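PDB 6EWJ: putative capsular polysaccharide biosynthesis protein from Streptococcus pneumoniae serotype 4, which is probably a pyridoxal phosphate-dependent sugar aminotransferase that acts in the biosynthesis of pneumococcal teichoic acid. Local coordinates for residues E82-A87 with E122-E127. Residues are numbered along the deposited sequence; the frame is centred on the assembly and turned at random.
Sequences EVIVPA and EQAITE
Glu-82 and Thr-126 meet through a short hydrogen bond, in which Thr-126 OG1 donates to Glu-82 OE1 at 2.6 Å. The hydroxyl comes from above the carboxylate, 52° out of its plane, and the two side chains are nearly perpendicular. Glu-82 reaches over because its chain makes a straight run from CB to the carboxylate (chi2 174°), while a chi1 of 73° places OG1 of Thr-126 over the backbone, flanked by N and C; the same OG1 accepts a hydrogen bond from Lys-128 N. A water adds a second link, donating to Glu-82 OE1 at 2.7 Å and to Ala-124 O at 2.9 Å, so OE1 accepts two bonds and the water bridges the carboxylate to the backbone carbonyl of Ala-124.

The apolar part rests on one methyl: Ile-84 CD1 lies 4.0 Å from Ala-124 CB and 3.9 Å from Ile-125 CG1, with the two isoleucine side chains set roughly square to each other.

The contact, away from the cofactor site, packs helix 118-124 and the loop after it against strand 82-86. Strand 103-107, this helix and strand 129-132 form a beta-alpha-beta crossover that passes over strand 82-86, which lies between the two parallel strands in the central seven-stranded sheet, consistent with fold-type I PLP-dependent aminotransferases; Val-107 touches both Ile-84 and Ala-124.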
loop_
_atom_site.group_PDB
_atom_site.type_symbol
_atom_site.label_atom_id
_atom_site.label_comp_id
_atom_site.label_asym_id
_atom_site.label_seq_id
_atom_site.Cartn_x
_atom_site.Cartn_y
_atom_site.Cartn_z
ATOM N N GLU A 82 -16.707 7.566 17.050
ATOM C CA GLU A 82 -15.974 6.669 17.947
ATOM C C GLU A 82 -15.952 5.238 17.400
ATOM O O GLU A 82 -16.912 4.770 16.737
ATOM C CB GLU A 82 -16.585 6.691 19.341
ATOM C CG GLU A 82 -16.360 8.030 20.041
ATOM C CD GLU A 82 -17.069 8.166 21.362
ATOM O OE1 GLU A 82 -17.858 7.257 21.750
ATOM O OE2 GLU A 82 -16.821 9.197 22.031
ATOM N N VAL A 83 -14.807 4.589 17.567
ATOM C CA VAL A 83 -14.643 3.189 17.172
ATOM C C VAL A 83 -14.108 2.431 18.340
ATOM O O VAL A 83 -13.067 2.779 18.880
ATOM C CB VAL A 83 -13.670 2.980 15.989
ATOM C CG1 VAL A 83 -13.574 1.499 15.625
ATOM C CG2 VAL A 83 -14.105 3.803 14.818
ATOM N N ILE A 84 -14.810 1.379 18.716
ATOM C CA ILE A 84 -14.423 0.603 19.864
ATOM C C ILE A 84 -13.468 -0.524 19.466
ATOM O O ILE A 84 -13.728 -1.273 18.519
ATOM C CB ILE A 84 -15.662 0.042 20.598
ATOM C CG1 ILE A 84 -16.341 1.175 21.361
ATOM C CG2 ILE A 84 -15.268 -1.075 21.526
ATOM C CD1 ILE A 84 -17.684 0.866 21.967
ATOM N N VAL A 85 -12.403 -0.667 20.234
ATOM C CA VAL A 85 -11.433 -1.723 20.061
ATOM C C VAL A 85 -11.060 -2.305 21.432
ATOM O O VAL A 85 -11.114 -1.597 22.427
ATOM C CB VAL A 85 -10.131 -1.255 19.414
ATOM C CG1 VAL A 85 -10.408 -0.780 18.017
ATOM C CG2 VAL A 85 -9.437 -0.126 20.201
ATOM N N PRO A 86 -10.621 -3.574 21.470
ATOM C CA PRO A 86 -10.080 -4.060 22.732
ATOM C C PRO A 86 -8.789 -3.392 23.128
ATOM O O PRO A 86 -8.020 -2.961 22.256
ATOM C CB PRO A 86 -9.854 -5.549 22.470
ATOM C CG PRO A 86 -10.616 -5.898 21.214
ATOM C CD PRO A 86 -10.636 -4.614 20.432
ATOM N N ALA A 87 -8.571 -3.297 24.450
ATOM C CA ALA A 87 -7.314 -2.798 25.006
ATOM C C ALA A 87 -6.177 -3.789 24.748
ATOM O O ALA A 87 -5.004 -3.376 24.635
ATOM C CB ALA A 87 -7.477 -2.499 26.477
ATOM N N GLU A 122 -20.814 -2.584 26.346
ATOM C CA GLU A 122 -22.102 -1.871 26.431
ATOM C C GLU A 122 -21.949 -0.465 27.029
ATOM O O GLU A 122 -22.469 0.516 26.477
ATOM C CB GLU A 122 -23.140 -2.653 27.275
ATOM C CG GLU A 122 -23.786 -3.791 26.535
ATOM C CD GLU A 122 -24.770 -4.565 27.380
ATOM O OE1 GLU A 122 -25.190 -4.079 28.443
ATOM O OE2 GLU A 122 -25.156 -5.672 26.977
ATOM N N GLN A 123 -21.241 -0.381 28.154
ATOM C CA GLN A 123 -21.015 0.909 28.831
ATOM C C GLN A 123 -20.248 1.930 27.986
ATOM O O GLN A 123 -20.523 3.103 28.072
ATOM C CB GLN A 123 -20.234 0.718 30.117
ATOM C CG GLN A 123 -20.966 -0.023 31.206
ATOM C CD GLN A 123 -20.084 -0.249 32.422
ATOM O OE1 GLN A 123 -19.148 0.532 32.690
ATOM N NE2 GLN A 123 -20.381 -1.306 33.185
ATOM N N ALA A 124 -19.296 1.455 27.188
ATOM C CA ALA A 124 -18.476 2.325 26.341
ATOM C C ALA A 124 -19.210 2.882 25.116
ATOM O O ALA A 124 -18.730 3.851 24.501
ATOM C CB ALA A 124 -17.230 1.587 25.885
ATOM N N ILE A 125 -20.363 2.321 24.783
ATOM C CA ILE A 125 -21.162 2.796 23.638
ATOM C C ILE A 125 -21.799 4.170 23.900
ATOM O O ILE A 125 -22.391 4.409 24.939
ATOM C CB ILE A 125 -22.224 1.731 23.201
ATOM C CG1 ILE A 125 -21.517 0.589 22.485
ATOM C CG2 ILE A 125 -23.303 2.317 22.300
ATOM C CD1 ILE A 125 -22.352 -0.653 22.260
ATOM N N THR A 126 -21.676 5.062 22.905
ATOM C CA THR A 126 -22.283 6.399 22.944
ATOM C C THR A 126 -22.986 6.692 21.615
ATOM O O THR A 126 -23.019 5.851 20.706
ATOM C CB THR A 126 -21.232 7.515 23.190
ATOM O OG1 THR A 126 -20.436 7.710 22.009
ATOM C CG2 THR A 126 -20.328 7.188 24.388
ATOM N N GLU A 127 -23.553 7.897 21.529
ATOM C CA GLU A 127 -24.184 8.384 20.307
ATOM C C GLU A 127 -23.194 8.553 19.157
ATOM O O GLU A 127 -23.592 8.548 17.998
ATOM C CB GLU A 127 -24.925 9.683 20.575
ATOM C CG GLU A 127 -25.986 9.525 21.650
ATOM C CD GLU A 127 -27.324 10.203 21.385
ATOM O OE1 GLU A 127 -27.646 10.523 20.211
ATOM O OE2 GLU A 127 -28.087 10.384 22.372
HETATM O O HOH W 1 -17.777 4.513 21.842
#